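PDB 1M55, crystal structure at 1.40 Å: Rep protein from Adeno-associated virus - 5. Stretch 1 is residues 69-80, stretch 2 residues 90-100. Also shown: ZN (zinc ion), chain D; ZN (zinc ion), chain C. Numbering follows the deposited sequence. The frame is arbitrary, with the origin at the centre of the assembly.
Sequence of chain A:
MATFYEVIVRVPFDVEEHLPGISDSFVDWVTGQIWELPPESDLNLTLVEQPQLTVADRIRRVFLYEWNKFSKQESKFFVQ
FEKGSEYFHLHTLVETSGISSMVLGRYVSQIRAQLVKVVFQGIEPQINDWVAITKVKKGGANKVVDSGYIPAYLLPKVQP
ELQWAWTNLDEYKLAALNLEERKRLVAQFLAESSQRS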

# COMPACT_ATOMS: atom_id res chain seq x y z
N LYS A 69 -3.00 4.61 -15.81
CA LYS A 69 -2.55 4.79 -17.19
C LYS A 69 -2.79 3.49 -17.97
O LYS A 69 -3.27 3.51 -19.10
CB LYS A 69 -1.06 5.14 -17.23
CG LYS A 69 -0.51 5.32 -18.64
CD LYS A 69 0.99 5.48 -18.63
CE LYS A 69 1.66 4.23 -18.10
NZ LYS A 69 3.13 4.26 -18.33
N PHE A 70 -2.48 2.36 -17.33
CA PHE A 70 -2.65 1.04 -17.94
C PHE A 70 -4.09 0.55 -17.97
O PHE A 70 -4.52 -0.06 -18.95
CB PHE A 70 -1.78 0.01 -17.22
CG PHE A 70 -0.30 0.30 -17.27
CD1 PHE A 70 0.44 0.42 -16.10
CD2 PHE A 70 0.35 0.44 -18.49
CE1 PHE A 70 1.80 0.68 -16.14
CE2 PHE A 70 1.72 0.69 -18.55
CZ PHE A 70 2.45 0.81 -17.37
N SER A 71 -4.84 0.78 -16.89
CA SER A 71 -6.23 0.34 -16.81
C SER A 71 -7.18 1.28 -17.55
O SER A 71 -8.33 0.91 -17.83
CB SER A 71 -6.67 0.25 -15.35
OG SER A 71 -6.67 1.53 -14.74
N LYS A 72 -6.72 2.49 -17.82
CA LYS A 72 -7.51 3.53 -18.49
C LYS A 72 -8.83 3.82 -17.77
O LYS A 72 -9.88 3.97 -18.40
CB LYS A 72 -7.73 3.18 -19.98
CG LYS A 72 -6.45 3.26 -20.81
CD LYS A 72 -6.72 3.01 -22.29
CE LYS A 72 -5.43 2.96 -23.10
NZ LYS A 72 -4.67 4.24 -23.04
N GLN A 73 -8.76 3.88 -16.45
CA GLN A 73 -9.91 4.18 -15.60
C GLN A 73 -9.40 4.49 -14.19
O GLN A 73 -8.22 4.28 -13.90
CB GLN A 73 -10.87 2.99 -15.53
CG GLN A 73 -10.28 1.73 -14.91
CD GLN A 73 -11.35 0.77 -14.44
OE1 GLN A 73 -12.01 1.00 -13.43
NE2 GLN A 73 -11.52 -0.32 -15.18
N GLU A 74 -10.27 5.04 -13.35
CA GLU A 74 -9.89 5.33 -11.97
C GLU A 74 -10.13 4.01 -11.23
O GLU A 74 -11.19 3.80 -10.64
CB GLU A 74 -10.77 6.43 -11.38
CG GLU A 74 -10.42 6.82 -9.93
CD GLU A 74 -9.16 7.67 -9.81
OE1 GLU A 74 -8.51 7.98 -10.83
OE2 GLU A 74 -8.82 8.04 -8.66
N SER A 75 -9.17 3.10 -11.31
CA SER A 75 -9.28 1.80 -10.68
C SER A 75 -9.58 1.84 -9.18
O SER A 75 -9.07 2.70 -8.45
CB SER A 75 -7.99 0.99 -10.91
OG SER A 75 -7.75 0.79 -12.30
N LYS A 76 -10.42 0.91 -8.74
CA LYS A 76 -10.78 0.79 -7.33
C LYS A 76 -9.57 0.19 -6.63
O LYS A 76 -8.84 -0.63 -7.21
CB LYS A 76 -11.99 -0.12 -7.16
CG LYS A 76 -13.30 0.47 -7.65
CD LYS A 76 -13.67 1.71 -6.85
CE LYS A 76 -15.02 2.26 -7.28
NZ LYS A 76 -15.46 3.38 -6.40
N PHE A 77 -9.36 0.59 -5.38
CA PHE A 77 -8.22 0.11 -4.61
C PHE A 77 -8.47 0.17 -3.11
O PHE A 77 -9.38 0.85 -2.64
CB PHE A 77 -6.97 0.97 -4.91
CG PHE A 77 -7.09 2.42 -4.43
CD1 PHE A 77 -6.78 2.77 -3.12
CD2 PHE A 77 -7.54 3.41 -5.30
CE1 PHE A 77 -6.92 4.09 -2.67
CE2 PHE A 77 -7.68 4.74 -4.87
CZ PHE A 77 -7.37 5.07 -3.55
N PHE A 78 -7.65 -0.59 -2.39
CA PHE A 78 -7.63 -0.59 -0.94
C PHE A 78 -6.15 -0.80 -0.65
O PHE A 78 -5.58 -1.82 -1.04
CB PHE A 78 -8.47 -1.70 -0.29
CG PHE A 78 -8.52 -1.58 1.22
CD1 PHE A 78 -9.53 -0.84 1.83
CD2 PHE A 78 -7.52 -2.14 2.01
CE1 PHE A 78 -9.54 -0.65 3.22
CE2 PHE A 78 -7.52 -1.96 3.40
CZ PHE A 78 -8.53 -1.21 4.00
N VAL A 79 -5.52 0.21 -0.06
CA VAL A 79 -4.10 0.17 0.24
C VAL A 79 -3.91 0.32 1.74
O VAL A 79 -4.44 1.25 2.35
CB VAL A 79 -3.36 1.32 -0.49
CG1 VAL A 79 -1.88 1.31 -0.17
CG2 VAL A 79 -3.57 1.21 -2.00
N GLN A 80 -3.17 -0.60 2.34
CA GLN A 80 -2.91 -0.54 3.76
C GLN A 80 -1.41 -0.49 4.05
O GLN A 80 -0.65 -1.33 3.56
CB GLN A 80 -3.57 -1.72 4.49
CG GLN A 80 -3.39 -1.68 6.00
CD GLN A 80 -4.43 -2.51 6.71
OE1 GLN A 80 -5.59 -2.13 6.78
NE2 GLN A 80 -4.02 -3.64 7.26
N LEU A 90 3.45 -1.70 2.05
CA LEU A 90 2.09 -1.42 1.61
C LEU A 90 1.46 -2.63 0.95
O LEU A 90 2.07 -3.27 0.09
CB LEU A 90 2.11 -0.30 0.56
CG LEU A 90 2.49 1.12 0.98
CD1 LEU A 90 2.99 1.89 -0.24
CD2 LEU A 90 1.30 1.81 1.62
N HIS A 91 0.26 -2.99 1.41
CA HIS A 91 -0.50 -4.06 0.78
C HIS A 91 -1.32 -3.24 -0.21
O HIS A 91 -2.19 -2.46 0.20
CB HIS A 91 -1.44 -4.76 1.76
CG HIS A 91 -0.74 -5.71 2.68
ND1 HIS A 91 -0.64 -7.06 2.46
CD2 HIS A 91 -0.08 -5.47 3.84
CE1 HIS A 91 0.06 -7.60 3.46
NE2 HIS A 91 0.42 -6.67 4.32
N THR A 92 -0.99 -3.36 -1.48
CA THR A 92 -1.66 -2.59 -2.52
C THR A 92 -2.63 -3.45 -3.32
O THR A 92 -2.22 -4.23 -4.18
CB THR A 92 -0.60 -1.95 -3.46
OG1 THR A 92 0.47 -1.42 -2.66
CG2 THR A 92 -1.21 -0.83 -4.28
N LEU A 93 -3.92 -3.34 -2.99
CA LEU A 93 -4.95 -4.09 -3.69
C LEU A 93 -5.57 -3.18 -4.75
O LEU A 93 -6.11 -2.12 -4.42
CB LEU A 93 -6.05 -4.55 -2.74
CG LEU A 93 -5.74 -5.59 -1.67
CD1 LEU A 93 -6.99 -5.83 -0.83
CD2 LEU A 93 -5.27 -6.87 -2.32
N VAL A 94 -5.46 -3.57 -6.01
CA VAL A 94 -6.02 -2.79 -7.09
C VAL A 94 -6.86 -3.74 -7.94
O VAL A 94 -6.45 -4.88 -8.19
CB VAL A 94 -4.93 -2.12 -7.95
CG1 VAL A 94 -5.56 -1.13 -8.90
CG2 VAL A 94 -3.92 -1.41 -7.05
N GLU A 95 -8.04 -3.29 -8.36
CA GLU A 95 -8.91 -4.17 -9.14
C GLU A 95 -8.25 -4.63 -10.44
O GLU A 95 -7.45 -3.92 -11.03
CB GLU A 95 -10.26 -3.52 -9.41
CG GLU A 95 -10.26 -2.44 -10.46
CD GLU A 95 -11.64 -1.87 -10.68
OE1 GLU A 95 -12.60 -2.66 -10.78
OE2 GLU A 95 -11.76 -0.64 -10.75
N THR A 96 -8.61 -5.84 -10.86
CA THR A 96 -8.06 -6.47 -12.05
C THR A 96 -8.51 -5.90 -13.39
O THR A 96 -7.84 -6.07 -14.41
CB THR A 96 -8.37 -7.97 -12.05
OG1 THR A 96 -9.79 -8.17 -12.03
CG2 THR A 96 -7.77 -8.64 -10.83
N SER A 97 -9.67 -5.24 -13.40
CA SER A 97 -10.25 -4.67 -14.61
C SER A 97 -9.25 -3.98 -15.54
O SER A 97 -8.52 -3.07 -15.13
CB SER A 97 -11.37 -3.70 -14.24
OG SER A 97 -12.17 -3.34 -15.36
N GLY A 98 -9.20 -4.44 -16.79
CA GLY A 98 -8.32 -3.86 -17.78
C GLY A 98 -6.87 -4.30 -17.76
O GLY A 98 -6.09 -3.92 -18.64
N ILE A 99 -6.49 -5.13 -16.78
CA ILE A 99 -5.11 -5.60 -16.67
C ILE A 99 -5.06 -7.13 -16.72
O ILE A 99 -5.51 -7.80 -15.79
CB ILE A 99 -4.48 -5.13 -15.33
CG1 ILE A 99 -4.75 -3.64 -15.08
CG2 ILE A 99 -2.97 -5.41 -15.34
CD1 ILE A 99 -4.01 -2.70 -16.00
N SER A 100 -4.52 -7.68 -17.80
CA SER A 100 -4.42 -9.14 -17.91
C SER A 100 -3.26 -9.64 -17.06
O SER A 100 -2.22 -8.98 -16.96
CB SER A 100 -4.27 -9.57 -19.37
OG SER A 100 -2.99 -9.24 -19.89
ZN ZN D . -13.43 0.15 -11.86
ZN ZN C . 1.59 -6.70 5.95
O HOH W 1 -6.65 -1.63 -20.20
O HOH W 2 -13.62 -1.59 -13.48
O HOH W 3 -13.38 2.16 -10.59
O HOH W 4 -7.77 -1.91 -12.78

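A zinc ion (chain D) clamps the loop of one stretch to the strand end of the other. Gln73 OE1 lies 2.3 Å from ZN and Glu95 OE2 lies 2.2 Å from it, with water 3 and water 2 each at 2.4 Å. The metal explains why two oxygens, Gln73 OE1 and Glu95 OE2, can sit 3.2 Å apart without a hydrogen between them. Glu95 OE2 also accepts a hydrogen bond from Lys76 N at 2.9 Å, nearly straight at 169°, so one carboxylate oxygen serves both metal and backbone. Its other oxygen, Glu95 OE1, accepts a hydrogen bond from water 2 at 3.1 Å, and that water in turn accepts from Gln73 NE2 at 3.0 Å. Gln73 and Glu95 both have chi1 in p and chi2 in t, and both CA-to-CB bonds point toward the opposite stretch. The amide suits its place by offering an oxygen to the metal and an NH2 to the water.

Beyond the clamp, the rule is ordinary antiparallel pairing. Glu95 N donates to Lys76 O at 3.0 Å; Phe78 N to Leu93 O and Leu93 N to Phe78 O, both at 3.0 Å; Gln80 N to His91 O at 3.0 Å and His91 N to Gln80 O at 2.9 Å. Between these pairs, CA-H...O contacts such as Val79 CA to His91 O, 3.3 Å, use the carbonyls a second time.

Side chains alternate between the sheet's faces. Phe77, Val79, Thr92 and Val94 share one, where Val79 CG2 meets Thr92 CG2 at 3.9 Å; beta-branched residues fit this extended backbone well. Phe78, Gln80, His91 and Leu93 share the other. Val79 CG1 also packs on Leu90 CD2 at 3.7 Å. His91 is buried but not idle: its NE2 binds the second zinc (chain C) at 2.0 Å, with further ligands from elsewhere in the structure.

At the far end, a type II turn from Thr96 to Ile99, closed by Ile99 N to Thr96 O at 2.9 Å, meets the end of the helix. Gly98, at phi 82°, fits because a CB would jam against the preceding carbonyl and stand 3.3 Å from Ser71 O. Ile99 CD1 packs on Phe70 CB at 3.7 Å. Water 1 donates to Phe70 O at 2.9 Å and to Gly98 O at 2.8 Å, while water 4 accepts from Ser75 OG and donates to Glu95 O and Ser97 O, all at 2.7 Å. The two stretches bury 741 Å² between them, both sides summed.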